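Local structure of OxsB protein (Bacillus megaterium, 5UL3) at residues Leu469-Gln478 against Ile536-Ile546; Lys642-Pro650 against Ile676-Ile686. The protein uses cobalamin, a [4Fe-4S] cluster and S-adenosylmethionine to contract the sugar ring of dAMP oxidatively to an oxetane aldehyde in oxetanocin A biosynthesis. One frame throughout, in Å; residues are numbered along the deposited sequence.

Interaction 1: Leu469-Gln478 against Ile536-Ile546. With EDO (1,2-ethanediol), chain I; EDO (1,2-ethanediol), chain Y; EDO (1,2-ethanediol), chain H; EDO (1,2-ethanediol), chain B.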
loop_
_atom_site.group_PDB
_atom_site.type_symbol
_atom_site.label_atom_id
_atom_site.label_comp_id
_atom_site.label_asym_id
_atom_site.label_seq_id
_atom_site.Cartn_x
_atom_site.Cartn_y
_atom_site.Cartn_z
ATOM N N LEU A 469 -14.988 5.248 -7.412
ATOM C CA LEU A 469 -13.817 6.098 -7.210
ATOM C C LEU A 469 -13.644 6.601 -5.782
ATOM O O LEU A 469 -14.618 6.836 -5.060
ATOM C CB LEU A 469 -13.930 7.343 -8.095
ATOM C CG LEU A 469 -13.970 7.083 -9.561
ATOM C CD1 LEU A 469 -14.355 8.385 -10.290
ATOM C CD2 LEU A 469 -12.550 6.680 -9.883
ATOM N N ARG A 470 -12.377 6.831 -5.425
ATOM C CA ARG A 470 -11.933 7.631 -4.284
ATOM C C ARG A 470 -10.866 8.568 -4.826
ATOM O O ARG A 470 -10.117 8.175 -5.717
ATOM C CB ARG A 470 -11.280 6.786 -3.166
ATOM C CG ARG A 470 -12.150 6.278 -2.054
ATOM C CD ARG A 470 -11.298 5.984 -0.806
ATOM N NE ARG A 470 -9.918 5.606 -1.133
ATOM C CZ ARG A 470 -9.547 4.390 -1.537
ATOM N NH1 ARG A 470 -10.453 3.431 -1.680
ATOM N NH2 ARG A 470 -8.275 4.129 -1.802
ATOM N N ILE A 471 -10.764 9.787 -4.300
ATOM C CA ILE A 471 -9.693 10.691 -4.744
ATOM C C ILE A 471 -8.906 11.205 -3.543
ATOM O O ILE A 471 -9.468 11.460 -2.477
ATOM C CB ILE A 471 -10.217 11.871 -5.600
ATOM C CG1 ILE A 471 -11.064 12.865 -4.772
ATOM C CG2 ILE A 471 -10.960 11.351 -6.830
ATOM C CD1 ILE A 471 -11.421 14.143 -5.534
ATOM N N GLY A 472 -7.589 11.344 -3.709
ATOM C CA GLY A 472 -6.820 12.108 -2.750
ATOM C C GLY A 472 -7.019 13.596 -2.986
ATOM O O GLY A 472 -7.206 14.051 -4.114
ATOM N N PHE A 473 -7.034 14.359 -1.898
ATOM C CA PHE A 473 -7.227 15.803 -2.020
ATOM C C PHE A 473 -6.510 16.478 -0.867
ATOM O O PHE A 473 -6.813 16.209 0.295
ATOM C CB PHE A 473 -8.715 16.180 -2.027
ATOM C CG PHE A 473 -8.988 17.513 -2.697
ATOM C CD1 PHE A 473 -8.962 18.688 -1.969
ATOM C CD2 PHE A 473 -9.243 17.575 -4.061
ATOM C CE1 PHE A 473 -9.189 19.920 -2.604
ATOM C CE2 PHE A 473 -9.481 18.794 -4.696
ATOM C CZ PHE A 473 -9.461 19.961 -3.957
ATOM N N ILE A 474 -5.535 17.329 -1.188
ATOM C CA ILE A 474 -4.781 18.012 -0.151
ATOM C C ILE A 474 -5.181 19.480 -0.207
ATOM O O ILE A 474 -4.615 20.241 -0.991
ATOM C CB ILE A 474 -3.268 17.840 -0.354
ATOM C CG1 ILE A 474 -2.913 16.356 -0.545
ATOM C CG2 ILE A 474 -2.519 18.384 0.831
ATOM C CD1 ILE A 474 -1.513 16.162 -1.161
ATOM N N MET A 475 -6.166 19.856 0.607
ATOM C CA MET A 475 -6.768 21.190 0.539
ATOM C C MET A 475 -5.749 22.280 0.863
ATOM O O MET A 475 -5.614 23.259 0.122
ATOM C CB MET A 475 -7.957 21.252 1.504
ATOM C CG MET A 475 -8.565 22.670 1.706
ATOM S SD MET A 475 -9.347 23.258 0.193
ATOM C CE MET A 475 -10.791 22.184 0.127
ATOM N N PHE A 476 -5.021 22.118 1.961
ATOM C CA PHE A 476 -4.108 23.127 2.485
ATOM C C PHE A 476 -2.659 22.750 2.195
ATOM O O PHE A 476 -2.266 21.592 2.353
ATOM C CB PHE A 476 -4.300 23.272 3.997
ATOM C CG PHE A 476 -5.705 23.643 4.408
ATOM C CD1 PHE A 476 -6.156 24.955 4.279
ATOM C CD2 PHE A 476 -6.556 22.697 4.960
ATOM C CE1 PHE A 476 -7.433 25.310 4.673
ATOM C CE2 PHE A 476 -7.849 23.048 5.354
ATOM C CZ PHE A 476 -8.284 24.358 5.216
ATOM N N ASP A 477 -1.851 23.726 1.771
ATOM C CA ASP A 477 -0.413 23.491 1.719
ATOM C C ASP A 477 0.310 24.759 2.151
ATOM O O ASP A 477 -0.199 25.871 1.982
ATOM C CB ASP A 477 0.078 23.021 0.338
ATOM C CG ASP A 477 0.043 24.114 -0.725
ATOM O OD1 ASP A 477 -1.061 24.575 -1.066
ATOM O OD2 ASP A 477 1.128 24.458 -1.266
ATOM N N GLN A 478 1.505 24.565 2.709
ATOM C CA GLN A 478 2.159 25.602 3.496
ATOM C C GLN A 478 2.626 26.778 2.649
ATOM O O GLN A 478 2.762 27.887 3.177
ATOM C CB GLN A 478 3.338 25.000 4.269
ATOM C CG GLN A 478 2.932 24.093 5.443
ATOM C CD GLN A 478 2.673 22.640 5.045
ATOM O OE1 GLN A 478 2.616 22.296 3.862
ATOM N NE2 GLN A 478 2.536 21.782 6.047
ATOM N N ILE A 536 -16.485 11.926 -2.895
ATOM C CA ILE A 536 -15.547 10.818 -3.071
ATOM C C ILE A 536 -14.137 11.153 -2.568
ATOM O O ILE A 536 -13.188 10.397 -2.838
ATOM C CB ILE A 536 -15.517 10.330 -4.530
ATOM C CG1 ILE A 536 -15.040 11.448 -5.463
ATOM C CG2 ILE A 536 -16.897 9.835 -4.959
ATOM C CD1 ILE A 536 -14.586 10.941 -6.822
ATOM N N VAL A 537 -13.981 12.245 -1.815
ATOM C CA VAL A 537 -12.688 12.599 -1.245
ATOM C C VAL A 537 -12.356 11.625 -0.129
ATOM O O VAL A 537 -13.185 11.363 0.746
ATOM C CB VAL A 537 -12.700 14.050 -0.736
ATOM C CG1 VAL A 537 -11.503 14.307 0.177
ATOM C CG2 VAL A 537 -12.676 15.013 -1.919
ATOM N N SER A 538 -11.136 11.082 -0.168
ATOM C CA SER A 538 -10.718 10.073 0.800
ATOM C C SER A 538 -10.643 10.642 2.211
ATOM O O SER A 538 -11.060 9.989 3.175
ATOM C CB SER A 538 -9.365 9.493 0.381
ATOM O OG SER A 538 -8.863 8.597 1.354
ATOM N N TYR A 539 -10.118 11.858 2.353
ATOM C CA TYR A 539 -9.920 12.477 3.659
ATOM C C TYR A 539 -10.232 13.956 3.512
ATOM O O TYR A 539 -9.520 14.674 2.801
ATOM C CB TYR A 539 -8.493 12.269 4.166
ATOM C CG TYR A 539 -8.254 12.723 5.591
ATOM C CD1 TYR A 539 -8.038 14.067 5.889
ATOM C CD2 TYR A 539 -8.221 11.810 6.632
ATOM C CE1 TYR A 539 -7.805 14.485 7.175
ATOM C CE2 TYR A 539 -7.991 12.224 7.937
ATOM C CZ TYR A 539 -7.779 13.562 8.199
ATOM O OH TYR A 539 -7.544 13.981 9.488
ATOM N N MET A 540 -11.283 14.406 4.186
ATOM C CA MET A 540 -11.756 15.777 4.030
ATOM C C MET A 540 -10.855 16.756 4.779
ATOM O O MET A 540 -10.338 16.454 5.860
ATOM C CB MET A 540 -13.184 15.900 4.551
ATOM C CG MET A 540 -14.219 15.080 3.808
ATOM S SD MET A 540 -14.652 15.781 2.219
ATOM C CE MET A 540 -15.600 17.212 2.750
ATOM N N LEU A 541 -10.692 17.952 4.196
ATOM C CA LEU A 541 -10.008 19.070 4.840
ATOM C C LEU A 541 -8.544 18.752 5.150
ATOM O O LEU A 541 -8.002 19.207 6.157
ATOM C CB LEU A 541 -10.753 19.491 6.115
ATOM C CG LEU A 541 -12.242 19.805 5.913
ATOM C CD1 LEU A 541 -12.899 20.118 7.253
ATOM C CD2 LEU A 541 -12.467 20.954 4.945
ATOM N N ALA A 542 -7.888 17.971 4.292
ATOM C CA ALA A 542 -6.544 17.513 4.591
ATOM C C ALA A 542 -5.521 18.621 4.356
ATOM O O ALA A 542 -5.678 19.460 3.467
ATOM C CB ALA A 542 -6.187 16.300 3.729
ATOM N N SER A 543 -4.448 18.590 5.145
ATOM C CA SER A 543 -3.331 19.516 5.007
ATOM C C SER A 543 -2.062 18.771 4.632
ATOM O O SER A 543 -1.857 17.608 5.013
ATOM C CB SER A 543 -3.073 20.300 6.293
ATOM O OG SER A 543 -4.148 21.170 6.565
ATOM N N MET A 544 -1.206 19.462 3.888
ATOM C CA MET A 544 0.027 18.875 3.387
ATOM C C MET A 544 0.920 18.420 4.530
ATOM O O MET A 544 1.162 19.167 5.487
ATOM C CB MET A 544 0.777 19.891 2.525
ATOM C CG MET A 544 2.150 19.408 2.047
ATOM S SD MET A 544 2.084 18.079 0.833
ATOM C CE MET A 544 1.386 18.902 -0.587
ATOM N N GLU A 545 1.381 17.178 4.435
ATOM C CA GLU A 545 2.409 16.627 5.306
ATOM C C GLU A 545 3.655 16.476 4.451
ATOM O O GLU A 545 3.628 15.798 3.418
ATOM C CB GLU A 545 1.966 15.292 5.919
ATOM C CG GLU A 545 0.875 15.471 6.962
ATOM C CD GLU A 545 0.233 14.162 7.385
ATOM O OE1 GLU A 545 0.742 13.087 6.997
ATOM O OE2 GLU A 545 -0.790 14.215 8.104
ATOM N N ILE A 546 4.726 17.146 4.848
ATOM C CA ILE A 546 5.905 17.288 4.008
ATOM C C ILE A 546 6.892 16.198 4.391
ATOM O O ILE A 546 7.472 16.224 5.484
ATOM C CB ILE A 546 6.517 18.687 4.147
ATOM C CG1 ILE A 546 5.444 19.739 3.852
ATOM C CG2 ILE A 546 7.695 18.840 3.208
ATOM C CD1 ILE A 546 5.923 21.174 3.987
HETATM C C1 EDO I . -11.286 13.933 7.940
HETATM O O1 EDO I . -12.048 15.060 7.498
HETATM C C2 EDO I . -12.190 13.027 8.773
HETATM O O2 EDO I . -13.481 12.935 8.157
HETATM C C1 EDO Y . -0.101 14.087 1.808
HETATM O O1 EDO Y . -0.082 15.049 2.868
HETATM C C2 EDO Y . 1.211 14.154 1.039
HETATM O O2 EDO Y . 2.311 14.019 1.943
HETATM C C1 EDO H . -13.369 19.459 1.229
HETATM O O1 EDO H . -14.523 19.144 0.440
HETATM C C2 EDO H . -12.268 18.471 0.836
HETATM O O2 EDO H . -11.076 18.823 1.527
HETATM C C1 EDO B . -15.155 11.312 5.683
HETATM O O1 EDO B . -16.041 12.445 5.639
HETATM C C2 EDO B . -13.848 11.630 4.946
HETATM O O2 EDO B . -13.112 12.657 5.639
HETATM O O HOH W 1 -7.225 6.148 0.557
HETATM O O HOH W 2 -8.006 13.101 0.656
HETATM O O HOH W 3 -8.908 17.225 1.656
#
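I471 and I536 meet at about a right angle, with CD1 of I536 3.6 Å from CG2 of I471. The same I471 carries V537 on its other branch: CG1 lies 3.9 Å from V537 CG2. The backbones form a single bridge between I471 and V537. I471 N donates to I536 O at 2.9 Å, and S538 N donates back to I471 O.

A second bridge joins F476 and S543. F476 N donates to A542 O in the carbonyl plane, at 169°, and M544 N donates to F476 O. The F476 ring has M475 CG over the centre of one face and L541 O at its edge. S543 OG sits obliquely, 3.3 Å from F476 CD2; its hydrogen bond is with S594. I474 lays CG2 3.5 Å from M544 N.

Q478 crosses M544 at about a right angle. A bend at chi2 (86°) turns its amide back, and NE2 donates to M544 O at 3.0 Å, from above the carbonyl plane. Q478 OE1 is buried without a polar partner and packs on M544 CB. Between the bridges the chains part, and one water accepts a hydrogen bond from A542 N and donates to F473 O and Y539 O.

The strand 470-473 is the last of the partial TIM barrel of the radical SAM domain. The start of 536-546 pairs with this strand. Its later part, beside 474-478, carries E545, which binds S-adenosylmethionine.

Interaction 2: Lys642-Pro650 against Ile676-Ile686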
loop_
_atom_site.group_PDB
_atom_site.type_symbol
_atom_site.label_atom_id
_atom_site.label_comp_id
_atom_site.label_asym_id
_atom_site.label_seq_id
_atom_site.Cartn_x
_atom_site.Cartn_y
_atom_site.Cartn_z
ATOM N N LYS A 642 -16.063 26.452 3.531
ATOM C CA LYS A 642 -16.664 27.507 2.725
ATOM C C LYS A 642 -17.163 28.639 3.616
ATOM O O LYS A 642 -17.007 29.821 3.282
ATOM C CB LYS A 642 -17.796 26.941 1.868
ATOM C CG LYS A 642 -18.279 27.885 0.786
ATOM C CD LYS A 642 -19.330 27.226 -0.090
ATOM C CE LYS A 642 -19.442 27.906 -1.456
ATOM N NZ LYS A 642 -18.280 27.687 -2.401
ATOM N N TYR A 643 -17.697 28.287 4.785
ATOM C CA TYR A 643 -18.166 29.278 5.747
ATOM C C TYR A 643 -17.009 30.079 6.337
ATOM O O TYR A 643 -17.110 31.305 6.485
ATOM C CB TYR A 643 -18.956 28.562 6.836
ATOM C CG TYR A 643 -19.595 29.442 7.885
ATOM C CD1 TYR A 643 -20.647 30.285 7.565
ATOM C CD2 TYR A 643 -19.171 29.390 9.200
ATOM C CE1 TYR A 643 -21.250 31.080 8.538
ATOM C CE2 TYR A 643 -19.772 30.175 10.183
ATOM C CZ TYR A 643 -20.803 31.017 9.844
ATOM O OH TYR A 643 -21.381 31.795 10.824
ATOM N N LEU A 644 -15.906 29.409 6.690
ATOM C CA LEU A 644 -14.741 30.129 7.205
ATOM C C LEU A 644 -14.172 31.092 6.165
ATOM O O LEU A 644 -13.841 32.240 6.489
ATOM C CB LEU A 644 -13.669 29.140 7.669
ATOM C CG LEU A 644 -13.996 28.299 8.911
ATOM C CD1 LEU A 644 -12.954 27.194 9.119
ATOM C CD2 LEU A 644 -14.062 29.185 10.129
ATOM N N VAL A 645 -14.055 30.648 4.910
ATOM C CA VAL A 645 -13.518 31.505 3.854
ATOM C C VAL A 645 -14.480 32.655 3.569
ATOM O O VAL A 645 -14.059 33.788 3.293
ATOM C CB VAL A 645 -13.224 30.679 2.586
ATOM C CG1 VAL A 645 -12.852 31.590 1.391
ATOM C CG2 VAL A 645 -12.099 29.687 2.849
ATOM N N TYR A 646 -15.786 32.384 3.636
ATOM C CA TYR A 646 -16.774 33.441 3.447
ATOM C C TYR A 646 -16.627 34.531 4.497
ATOM O O TYR A 646 -16.735 35.723 4.186
ATOM C CB TYR A 646 -18.187 32.869 3.501
ATOM C CG TYR A 646 -19.239 33.925 3.256
ATOM C CD1 TYR A 646 -19.569 34.311 1.961
ATOM C CD2 TYR A 646 -19.891 34.548 4.315
ATOM C CE1 TYR A 646 -20.525 35.282 1.726
ATOM C CE2 TYR A 646 -20.850 35.522 4.090
ATOM C CZ TYR A 646 -21.161 35.883 2.794
ATOM O OH TYR A 646 -22.110 36.852 2.564
ATOM N N ASN A 647 -16.395 34.139 5.751
ATOM C CA ASN A 647 -16.294 35.112 6.827
ATOM C C ASN A 647 -14.997 35.899 6.761
ATOM O O ASN A 647 -14.883 36.940 7.419
ATOM C CB ASN A 647 -16.429 34.410 8.173
ATOM C CG ASN A 647 -17.885 34.238 8.594
ATOM O OD1 ASN A 647 -18.534 35.197 9.012
ATOM N ND2 ASN A 647 -18.406 33.015 8.481
ATOM N N LEU A 648 -14.026 35.431 5.982
ATOM C CA LEU A 648 -12.801 36.175 5.738
ATOM C C LEU A 648 -12.852 36.975 4.450
ATOM O O LEU A 648 -12.220 38.030 4.363
ATOM C CB LEU A 648 -11.598 35.228 5.674
ATOM C CG LEU A 648 -11.269 34.361 6.886
ATOM C CD1 LEU A 648 -10.225 33.319 6.492
ATOM C CD2 LEU A 648 -10.761 35.210 8.019
ATOM N N SER A 649 -13.597 36.496 3.460
ATOM C CA SER A 649 -13.576 37.068 2.116
ATOM C C SER A 649 -14.914 36.763 1.462
ATOM O O SER A 649 -15.029 35.877 0.610
ATOM C CB SER A 649 -12.409 36.507 1.299
ATOM O OG SER A 649 -12.414 36.977 -0.036
ATOM N N PRO A 650 -15.964 37.483 1.848
ATOM C CA PRO A 650 -17.292 37.187 1.300
ATOM C C PRO A 650 -17.395 37.543 -0.174
ATOM O O PRO A 650 -16.701 38.430 -0.681
ATOM C CB PRO A 650 -18.232 38.050 2.152
ATOM C CG PRO A 650 -17.369 39.147 2.683
ATOM C CD PRO A 650 -15.995 38.558 2.856
ATOM N N ILE A 676 -19.063 37.906 15.135
ATOM C CA ILE A 676 -18.160 37.408 14.105
ATOM C C ILE A 676 -17.694 38.599 13.279
ATOM O O ILE A 676 -18.491 39.215 12.558
ATOM C CB ILE A 676 -18.827 36.348 13.219
ATOM C CG1 ILE A 676 -19.046 35.052 14.010
ATOM C CG2 ILE A 676 -17.991 36.111 11.971
ATOM C CD1 ILE A 676 -19.609 33.906 13.190
ATOM N N ASN A 677 -16.410 38.929 13.388
ATOM C CA ASN A 677 -15.823 39.946 12.527
ATOM C C ASN A 677 -15.647 39.404 11.113
ATOM O O ASN A 677 -15.201 38.271 10.915
ATOM C CB ASN A 677 -14.465 40.400 13.068
ATOM C CG ASN A 677 -14.561 41.052 14.432
ATOM O OD1 ASN A 677 -15.571 41.673 14.771
ATOM N ND2 ASN A 677 -13.498 40.921 15.223
ATOM N N VAL A 678 -15.994 40.220 10.129
ATOM C CA VAL A 678 -15.753 39.893 8.730
ATOM C C VAL A 678 -14.351 40.359 8.355
ATOM O O VAL A 678 -13.966 41.494 8.658
ATOM C CB VAL A 678 -16.820 40.534 7.828
ATOM C CG1 VAL A 678 -16.323 40.647 6.393
ATOM C CG2 VAL A 678 -18.114 39.727 7.901
ATOM N N GLY A 679 -13.579 39.473 7.713
ATOM C CA GLY A 679 -12.218 39.762 7.302
ATOM C C GLY A 679 -11.150 39.525 8.354
ATOM O O GLY A 679 -9.968 39.779 8.084
ATOM N N ASP A 680 -11.519 39.044 9.536
ATOM C CA ASP A 680 -10.598 38.898 10.657
ATOM C C ASP A 680 -10.105 37.451 10.684
ATOM O O ASP A 680 -10.869 36.537 11.019
ATOM C CB ASP A 680 -11.293 39.284 11.962
ATOM C CG ASP A 680 -10.392 39.154 13.172
ATOM O OD1 ASP A 680 -9.166 38.953 12.999
ATOM O OD2 ASP A 680 -10.914 39.251 14.305
ATOM N N GLY A 681 -8.831 37.250 10.336
ATOM C CA GLY A 681 -8.192 35.950 10.228
ATOM C C GLY A 681 -7.450 35.470 11.455
ATOM O O GLY A 681 -6.682 34.503 11.368
ATOM N N SER A 682 -7.651 36.119 12.596
ATOM C CA SER A 682 -7.025 35.688 13.834
ATOM C C SER A 682 -7.550 34.312 14.240
ATOM O O SER A 682 -8.637 33.890 13.840
ATOM C CB SER A 682 -7.302 36.706 14.941
ATOM O OG SER A 682 -8.698 36.912 15.103
ATOM N N LYS A 683 -6.756 33.607 15.052
ATOM C CA LYS A 683 -7.201 32.321 15.584
ATOM C C LYS A 683 -8.469 32.479 16.409
ATOM O O LYS A 683 -9.382 31.647 16.330
ATOM C CB LYS A 683 -6.101 31.689 16.436
ATOM C CG LYS A 683 -4.793 31.413 15.721
ATOM C CD LYS A 683 -3.807 30.766 16.683
ATOM C CE LYS A 683 -2.444 30.568 16.063
ATOM N NZ LYS A 683 -2.474 29.571 14.963
ATOM N N GLU A 684 -8.550 33.557 17.194
ATOM C CA GLU A 684 -9.706 33.774 18.054
ATOM C C GLU A 684 -10.979 33.945 17.234
ATOM O O GLU A 684 -12.021 33.362 17.555
ATOM C CB GLU A 684 -9.471 34.992 18.950
ATOM C CG GLU A 684 -10.379 35.046 20.169
ATOM C CD GLU A 684 -10.106 36.251 21.055
ATOM O OE1 GLU A 684 -10.162 37.395 20.549
ATOM O OE2 GLU A 684 -9.829 36.051 22.258
ATOM N N ASN A 685 -10.922 34.749 16.173
ATOM C CA ASN A 685 -12.118 34.945 15.364
ATOM C C ASN A 685 -12.486 33.663 14.629
ATOM O O ASN A 685 -13.664 33.304 14.548
ATOM C CB ASN A 685 -11.919 36.089 14.370
ATOM C CG ASN A 685 -13.210 36.463 13.644
ATOM O OD1 ASN A 685 -14.240 36.729 14.270
ATOM N ND2 ASN A 685 -13.161 36.471 12.320
ATOM N N ILE A 686 -11.485 32.963 14.090
ATOM C CA ILE A 686 -11.747 31.724 13.361
ATOM C C ILE A 686 -12.428 30.703 14.273
ATOM O O ILE A 686 -13.431 30.086 13.893
ATOM C CB ILE A 686 -10.435 31.200 12.742
ATOM C CG1 ILE A 686 -10.077 32.045 11.524
ATOM C CG2 ILE A 686 -10.539 29.727 12.332
ATOM C CD1 ILE A 686 -8.669 31.818 10.997
#
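The backbone O of N647 accepts from G679 N at 2.9 Å, almost straight at 169° and in the carbonyl plane. V678 CA comes up to the same oxygen at 3.3 Å in a CA-H...O contact. The next carbonyl, L648 O, receives a similar contact from G679 CA.

The N647 side chain reaches the other segment too. OD1 touches I676 CG2 at 3.1 Å, the two side chains crossing at about a right angle. I676 CD1 meets Y643 OH, these two coming from opposite directions. L648 CB points away, but CG lies anti to the carbonyl carbon (chi1 -60°), and the chain leads CD2 back to D680 O and to G681 CA at 3.5 Å. L644 CD2 packs on I686 CG2. At the other end P650 CD rests on V678 CG1.

Bonds within each segment position N647 and the turn at 677-682. N647 ND2 donates to Y643 O at 2.9 Å from above the carbonyl plane, while N647 N reaches that oxygen from the opposite face. ND2 also lies over the centre of the Y643 ring, and this fixes how the amide is turned. In segment 676-686, N685 ND2 donates to N677 O and, on a lone pair, to D680 O at 2.6 Å. D680 OD1 takes S682 N, an Asx turn. S682 is the N-cap of helix 683-709; in one of its two conformers OG accepts from N685 N. Further out, N592 of helix 588-617 bonds to G681 O.

The only hydrogen bond between the two segments is thus backbone to backbone. CA-H...O contacts and methyl groups packed against polar atoms back it, with no salt bridge across. The link depends on backbone shape, including the positive phi of G679 (86°), where a CB would be jammed against the preceding carbonyl.

Interaction 1 comes first along the chain and closes before interaction 2 opens. Their centres are 22 Å apart and their nearest atoms about 7 Å, so they do not touch. Interaction 1 sits at the edge strand of the radical SAM sheet, near the cofactors. Interaction 2 lies farther from the chain's centre, about 38 Å against 17 Å, among the C-terminal helices and away from the annotated sites. Helices 484-493, 588-617 and 620-648 have residues at both contacts: L493, S594 and R634 reach segments of interaction 1, while K487, N592 and L644 take part around interaction 2. These shared helices connect the edge strand of the radical SAM sheet with the C-terminal helices.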